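Local atomic coordinates of lysine-sensitive aspartokinase 3 (Escherichia coli, PDB entry 2J0W), a protein that catalyses the ATP-dependent phosphorylation of L-aspartate to 4-phospho-L-aspartate, the first step of lysine biosynthesis, and is feedback-inhibited by lysine. Residues R147-D150 with R154-P157; I243-A248 with P266-D271; S122-V127 with A137-V142. All coordinates share one frame; numbering follows the deposited sequence.

Contact 1: R147-D150 with R154-P157; sequences RTND and RAEP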
# COMPACT_ATOMS: atom_id res chain seq x y z
N ARG A 147 -16.26 24.91 -18.82
CA ARG A 147 -17.35 24.26 -18.09
C ARG A 147 -16.81 23.23 -17.12
O ARG A 147 -15.95 22.43 -17.48
CB ARG A 147 -18.29 23.55 -19.04
CG ARG A 147 -19.55 23.04 -18.34
CD ARG A 147 -20.71 23.94 -18.70
NE ARG A 147 -20.33 25.34 -18.56
CZ ARG A 147 -20.87 26.33 -19.27
NH1 ARG A 147 -21.81 26.06 -20.17
NH2 ARG A 147 -20.45 27.58 -19.09
N THR A 148 -17.32 23.24 -15.89
CA THR A 148 -16.88 22.27 -14.88
C THR A 148 -18.09 21.71 -14.16
O THR A 148 -19.21 22.11 -14.42
CB THR A 148 -15.95 22.93 -13.81
OG1 THR A 148 -16.73 23.75 -12.92
CG2 THR A 148 -14.89 23.79 -14.49
N ASN A 149 -17.86 20.77 -13.26
CA ASN A 149 -18.95 20.20 -12.49
C ASN A 149 -19.32 21.24 -11.43
O ASN A 149 -18.89 22.39 -11.50
CB ASN A 149 -18.48 18.93 -11.78
CG ASN A 149 -17.22 19.16 -10.97
OD1 ASN A 149 -16.94 20.28 -10.55
ND2 ASN A 149 -16.46 18.10 -10.74
N ASP A 150 -20.09 20.82 -10.43
CA ASP A 150 -20.53 21.71 -9.36
C ASP A 150 -19.74 21.57 -8.07
O ASP A 150 -20.18 22.04 -7.01
CB ASP A 150 -22.02 21.47 -9.08
CG ASP A 150 -22.31 20.06 -8.61
OD1 ASP A 150 -23.47 19.62 -8.75
OD2 ASP A 150 -21.39 19.39 -8.10
N ARG A 154 -12.74 23.31 -6.00
CA ARG A 154 -11.83 22.54 -6.82
C ARG A 154 -12.65 21.80 -7.86
O ARG A 154 -12.67 20.57 -7.91
CB ARG A 154 -11.01 21.57 -5.96
CG ARG A 154 -11.84 20.68 -5.08
CD ARG A 154 -10.96 19.99 -4.07
NE ARG A 154 -11.56 18.76 -3.56
CZ ARG A 154 -11.03 18.02 -2.59
NH1 ARG A 154 -9.89 18.39 -2.01
NH2 ARG A 154 -11.64 16.90 -2.20
N ALA A 155 -13.34 22.58 -8.68
CA ALA A 155 -14.20 22.05 -9.74
C ALA A 155 -13.38 21.26 -10.74
O ALA A 155 -12.22 21.54 -10.96
CB ALA A 155 -14.92 23.20 -10.45
N GLU A 156 -14.00 20.26 -11.34
CA GLU A 156 -13.32 19.42 -12.31
C GLU A 156 -13.85 19.72 -13.71
O GLU A 156 -15.06 19.69 -13.95
CB GLU A 156 -13.54 17.96 -11.96
CG GLU A 156 -13.01 17.59 -10.59
CD GLU A 156 -13.59 16.29 -10.07
OE1 GLU A 156 -13.79 15.37 -10.90
OE2 GLU A 156 -13.84 16.18 -8.85
N PRO A 157 -12.93 19.99 -14.65
CA PRO A 157 -13.26 20.31 -16.04
C PRO A 157 -13.95 19.23 -16.85
O PRO A 157 -13.64 18.06 -16.73
CB PRO A 157 -11.90 20.68 -16.64
CG PRO A 157 -10.94 19.88 -15.83
CD PRO A 157 -11.47 20.03 -14.43
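Asn-149 OD1 receives two backbone amides, that of Glu-156 across the turn and that of Arg-151 just beyond its own segment. The bond from Glu-156 N to Asn-149 OD1 is 3.0 Å long and nearly straight at hydrogen (163°), yet the donor comes from well above the amide plane and misses both lone pairs. Asn-149 can serve in this way because its CG stands between the backbone N and the carbonyl carbon (chi1 53°), which swings the amide toward Glu-156. A main-chain bond runs the other way, from Asn-149 N to Glu-156 O at 3.1 Å; this bond and the backbone bonding of Arg-147 with Asp-158 flank the single beta bridge of Thr-148 with Pro-157. The side-chain amide of Asn-149 lays ND2 against Glu-156 CB at 3.2 Å, its plane steeply turned (74°) to the carboxylate. Next to it, Thr-148 OG1 sits over the methyl of Ala-155 and gives a 2.9 Å bond to Asn-149 O, in the carbonyl plane and on a lone pair; it also bonds to Thr-194 OG1 in the neighbouring hairpin. Pro-157 also packs against Tyr-203 and Leu-207 of helix 200-211. The lesson is that one asparagine, side chain and backbone amide both bonded to the same residue and its rotation so fixed, can tie together two parts of an irregular kinase-domain loop, with further bonds to the hairpin.

Contact 2: I243-A248 with P266-D271; sequences IAFAEA and PAVRSD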
# COMPACT_ATOMS: atom_id res chain seq x y z
N ILE A 243 13.05 17.76 -19.06
CA ILE A 243 12.49 16.59 -18.37
C ILE A 243 11.25 16.08 -19.10
O ILE A 243 10.71 16.78 -19.96
CB ILE A 243 12.07 16.93 -16.93
CG1 ILE A 243 11.73 15.64 -16.17
CG2 ILE A 243 10.85 17.85 -16.94
CD1 ILE A 243 11.50 15.82 -14.70
N ALA A 244 10.78 14.88 -18.73
CA ALA A 244 9.61 14.25 -19.36
C ALA A 244 8.36 14.28 -18.49
O ALA A 244 8.43 14.36 -17.25
CB ALA A 244 9.92 12.81 -19.76
N PHE A 245 7.21 14.18 -19.16
CA PHE A 245 5.89 14.20 -18.54
C PHE A 245 5.72 13.46 -17.21
O PHE A 245 5.53 14.10 -16.17
CB PHE A 245 4.85 13.69 -19.54
CG PHE A 245 4.56 14.66 -20.65
CD1 PHE A 245 4.57 16.04 -20.41
CD2 PHE A 245 4.24 14.20 -21.92
CE1 PHE A 245 4.26 16.93 -21.41
CE2 PHE A 245 3.92 15.09 -22.94
CZ PHE A 245 3.93 16.46 -22.68
N ALA A 246 5.79 12.14 -17.24
CA ALA A 246 5.60 11.39 -16.00
C ALA A 246 6.58 11.81 -14.92
O ALA A 246 6.21 11.88 -13.75
CB ALA A 246 5.70 9.89 -16.27
N GLU A 247 7.82 12.09 -15.29
CA GLU A 247 8.77 12.52 -14.28
C GLU A 247 8.23 13.70 -13.52
O GLU A 247 8.05 13.66 -12.31
CB GLU A 247 10.10 12.92 -14.91
CG GLU A 247 11.05 11.78 -15.16
CD GLU A 247 12.26 12.24 -15.93
OE1 GLU A 247 12.16 12.35 -17.16
OE2 GLU A 247 13.29 12.50 -15.29
N ALA A 248 7.99 14.77 -14.26
CA ALA A 248 7.48 16.02 -13.72
C ALA A 248 6.08 15.87 -13.14
O ALA A 248 5.78 16.43 -12.09
CB ALA A 248 7.45 17.06 -14.82
N PRO A 266 -3.56 17.24 -19.40
CA PRO A 266 -3.86 17.55 -20.80
C PRO A 266 -2.59 17.44 -21.63
O PRO A 266 -2.62 17.02 -22.78
CB PRO A 266 -4.40 18.98 -20.73
CG PRO A 266 -5.03 19.04 -19.37
CD PRO A 266 -4.00 18.33 -18.52
N ALA A 267 -1.46 17.82 -21.03
CA ALA A 267 -0.17 17.77 -21.71
C ALA A 267 0.08 16.39 -22.28
O ALA A 267 0.39 16.24 -23.47
CB ALA A 267 0.94 18.14 -20.74
N VAL A 268 -0.06 15.38 -21.43
CA VAL A 268 0.13 13.99 -21.83
C VAL A 268 -0.92 13.56 -22.84
O VAL A 268 -0.60 12.91 -23.83
CB VAL A 268 0.04 13.05 -20.60
CG1 VAL A 268 0.05 11.60 -21.06
CG2 VAL A 268 1.19 13.31 -19.66
N ARG A 269 -2.17 13.92 -22.59
CA ARG A 269 -3.25 13.54 -23.49
C ARG A 269 -3.13 14.07 -24.91
O ARG A 269 -3.70 13.47 -25.83
CB ARG A 269 -4.60 13.96 -22.91
CG ARG A 269 -4.96 13.24 -21.62
CD ARG A 269 -6.45 13.21 -21.48
NE ARG A 269 -7.05 14.55 -21.45
CZ ARG A 269 -7.24 15.25 -20.34
NH1 ARG A 269 -6.88 14.76 -19.16
NH2 ARG A 269 -7.81 16.45 -20.41
N SER A 270 -2.42 15.17 -25.10
CA SER A 270 -2.25 15.76 -26.43
C SER A 270 -0.81 16.05 -26.83
O SER A 270 -0.55 16.72 -27.85
CB SER A 270 -3.09 17.04 -26.55
OG SER A 270 -4.46 16.73 -26.72
N ASP A 271 0.13 15.55 -26.04
CA ASP A 271 1.55 15.73 -26.32
C ASP A 271 1.93 17.19 -26.56
O ASP A 271 2.68 17.51 -27.49
CB ASP A 271 1.93 14.87 -27.54
CG ASP A 271 3.41 14.56 -27.60
OD1 ASP A 271 4.13 15.22 -28.38
OD2 ASP A 271 3.85 13.66 -26.85
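Phe-245 lays one face of its ring over the main chain of helix 264-270, above Ala-267 C and Val-268 CA, and so carries this contact almost alone. At one end of the ring, CE1 meets the methyl of Ala-267, CB, at 3.6 Å. At the other, the stem of the side chain runs alongside Val-268, with Phe-245 CB 3.7 Å from Val-268 CG2, the two side chains pointing opposite ways. The ring tip, CZ, comes within 3.6 Å of Ala-267 O, a packing contact with the peptide group. Asp-271, where the chain leaves the helix with positive phi, brings OD2 to the ring edge near its plane, 4.2 Å from Phe-245 CE2. The CG of Phe-245 is set beside the backbone N, opposite the carbonyl carbon (chi1 -72°), and this sends the ring across to the neighbouring helix.

Phe-245 is the first residue of helix 245-253, where strand 239-244 passes straight into a helix. Ala-244 holds the N-cap position, and the Glu-247 carboxylate, met from above its plane, accepts its N-H, with Ala-244 N 3.3 Å from Glu-247 OE1; Glu-247 OE2 forms a salt bridge with Arg-300. Val-289 of strand 287-290 also touches the Phe-245 side chain, while Pro-266 carries helix 264-270 against helix 200-211. The example illustrates how a strand-to-helix junction can be joined to a separate helix by a single aromatic residue. No hydrogen bond or salt bridge crosses between the two segments, so their cohesion here rests on van der Waals packing, with perhaps a slight electrostatic attraction between the ring-edge hydrogens and the Asp-271 carboxylate.

Contact 3: S122-V127 with A137-V142; sequences STLLFV and AQWFDV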
# COMPACT_ATOMS: atom_id res chain seq x y z
N SER A 122 -7.33 41.46 -12.98
CA SER A 122 -6.01 41.39 -13.59
C SER A 122 -6.07 41.34 -15.12
O SER A 122 -5.36 42.08 -15.78
CB SER A 122 -5.22 40.20 -13.05
OG SER A 122 -5.77 38.97 -13.50
N THR A 123 -6.91 40.48 -15.69
CA THR A 123 -6.99 40.39 -17.15
C THR A 123 -7.54 41.67 -17.79
O THR A 123 -7.20 41.98 -18.92
CB THR A 123 -7.87 39.21 -17.64
OG1 THR A 123 -9.16 39.29 -17.03
CG2 THR A 123 -7.22 37.90 -17.30
N LEU A 124 -8.40 42.39 -17.09
CA LEU A 124 -8.94 43.64 -17.64
C LEU A 124 -7.84 44.67 -17.77
O LEU A 124 -7.76 45.39 -18.77
CB LEU A 124 -10.03 44.21 -16.74
CG LEU A 124 -11.41 43.62 -16.95
CD1 LEU A 124 -12.42 44.35 -16.09
CD2 LEU A 124 -11.78 43.73 -18.41
N LEU A 125 -6.98 44.74 -16.77
CA LEU A 125 -5.90 45.69 -16.79
C LEU A 125 -4.86 45.31 -17.83
O LEU A 125 -4.40 46.15 -18.61
CB LEU A 125 -5.25 45.80 -15.41
CG LEU A 125 -6.19 46.26 -14.29
CD1 LEU A 125 -5.42 46.35 -12.98
CD2 LEU A 125 -6.81 47.62 -14.64
N PHE A 126 -4.50 44.03 -17.88
CA PHE A 126 -3.50 43.62 -18.84
C PHE A 126 -3.88 44.04 -20.26
O PHE A 126 -3.03 44.56 -20.99
CB PHE A 126 -3.27 42.11 -18.78
CG PHE A 126 -1.97 41.68 -19.40
CD1 PHE A 126 -0.76 41.98 -18.78
CD2 PHE A 126 -1.94 41.00 -20.61
CE1 PHE A 126 0.46 41.62 -19.35
CE2 PHE A 126 -0.73 40.64 -21.20
CZ PHE A 126 0.47 40.95 -20.57
N VAL A 127 -5.13 43.83 -20.66
CA VAL A 127 -5.53 44.22 -22.02
C VAL A 127 -5.22 45.69 -22.22
O VAL A 127 -4.76 46.09 -23.30
CB VAL A 127 -7.03 43.97 -22.31
CG1 VAL A 127 -7.37 42.53 -22.02
CG2 VAL A 127 -7.90 44.90 -21.50
N ALA A 137 -5.72 43.62 -28.78
CA ALA A 137 -5.81 42.66 -27.68
C ALA A 137 -7.19 42.73 -27.07
O ALA A 137 -7.59 43.78 -26.57
CB ALA A 137 -4.76 42.97 -26.61
N GLN A 138 -7.93 41.63 -27.10
CA GLN A 138 -9.26 41.64 -26.51
C GLN A 138 -9.40 40.75 -25.28
O GLN A 138 -8.74 39.72 -25.13
CB GLN A 138 -10.31 41.28 -27.57
CG GLN A 138 -9.98 40.03 -28.38
CD GLN A 138 -10.97 39.81 -29.49
OE1 GLN A 138 -12.19 39.80 -29.27
NE2 GLN A 138 -10.45 39.62 -30.72
N TRP A 139 -10.28 41.18 -24.39
CA TRP A 139 -10.56 40.49 -23.14
C TRP A 139 -11.60 39.41 -23.41
O TRP A 139 -12.52 39.61 -24.20
CB TRP A 139 -11.11 41.51 -22.13
CG TRP A 139 -11.34 40.98 -20.75
CD1 TRP A 139 -10.44 40.88 -19.74
CD2 TRP A 139 -12.59 40.49 -20.23
NE1 TRP A 139 -11.04 40.36 -18.61
CE2 TRP A 139 -12.35 40.11 -18.89
CE3 TRP A 139 -13.87 40.33 -20.77
CZ2 TRP A 139 -13.37 39.58 -18.08
CZ3 TRP A 139 -14.88 39.80 -19.96
CH2 TRP A 139 -14.62 39.43 -18.63
N PHE A 140 -11.44 38.25 -22.75
CA PHE A 140 -12.37 37.14 -22.92
C PHE A 140 -12.65 36.46 -21.59
O PHE A 140 -11.73 36.22 -20.82
CB PHE A 140 -11.80 36.12 -23.90
CG PHE A 140 -12.77 35.04 -24.26
CD1 PHE A 140 -13.85 35.30 -25.09
CD2 PHE A 140 -12.63 33.76 -23.74
CE1 PHE A 140 -14.78 34.30 -25.41
CE2 PHE A 140 -13.56 32.74 -24.05
CZ PHE A 140 -14.63 33.02 -24.89
N ASP A 141 -13.92 36.13 -21.35
CA ASP A 141 -14.35 35.47 -20.11
C ASP A 141 -14.31 33.93 -20.20
O ASP A 141 -15.28 33.33 -20.68
CB ASP A 141 -15.77 35.94 -19.77
CG ASP A 141 -16.25 35.45 -18.42
OD1 ASP A 141 -15.83 34.36 -17.96
OD2 ASP A 141 -17.08 36.16 -17.81
N VAL A 142 -13.24 33.30 -19.74
CA VAL A 142 -13.15 31.84 -19.83
C VAL A 142 -14.40 31.14 -19.41
O VAL A 142 -14.71 30.06 -19.90
CB VAL A 142 -12.04 31.21 -18.98
CG1 VAL A 142 -10.76 31.10 -19.77
CG2 VAL A 142 -11.86 31.98 -17.70
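In the alpha/beta fold of the amino acid kinase family, helices cover a central sheet, and here helix 108-131 packs on strand 137-139, the outermost strand at one end of that sheet, which directly follows it in the chain. The two short axes run nearly antiparallel (160°) and approach to 8.1 Å. Trp-139 has the largest share of the contact. Its CG lies anti to the backbone N (chi1 -175°), which carries the indole across to the helix. There its N-H finds a polar partner: Trp-139 NE1 donates to Thr-123 OG1 at 2.7 Å, with a bend at hydrogen (141°) and the oxygen somewhat tilted from the ring plane. The hydroxyl also hydrogen-bonds to the main-chain carbonyls of Glu-119 and Leu-120, which share its one proton, so the indole N-H is satisfied at a group already tied into the helix, one turn from the substrate-binding Glu-119.

Apolar groups complete the fit. Val-127 CG1 comes to the ring edge near the attachment point, 3.9 Å from Trp-139 CB, and its CB faces the carbonyl oxygen of Ala-137. The strand itself is held to strand 178-182 by backbone bonds of Gln-138. Both faces of the indole meet other groups: Asp-141 N lies 4.0 Å above one, toward the rim. Over the opposite face stands a methyl in CH-pi contact, with Leu-124 CD2 3.4 Å from the centroid of the five-membered ring of Trp-139 and almost on its normal.

How the contacts relate
All three contacts belong to the amino acid kinase domain and follow one another along the chain in the order contact 3, contact 1, contact 2. None touches another: nearest atoms are about 5 Å apart between contacts 1 and 3 and about 7 Å between contacts 1 and 2. Contacts 2 and 3 reach the same nine-stranded sheet, their centres 28 Å apart. Helix 200-211, which begins at the substrate-binding Gly-200, is touched by both contact 1 and contact 2. The Thr-123 side chain of contact 3 is about 10 Å from bound aspartate, and that of Glu-156 in contact 1 about 9 Å from that of Ser-338, which binds the inhibitor lysine; contact 2 lies away from these sites.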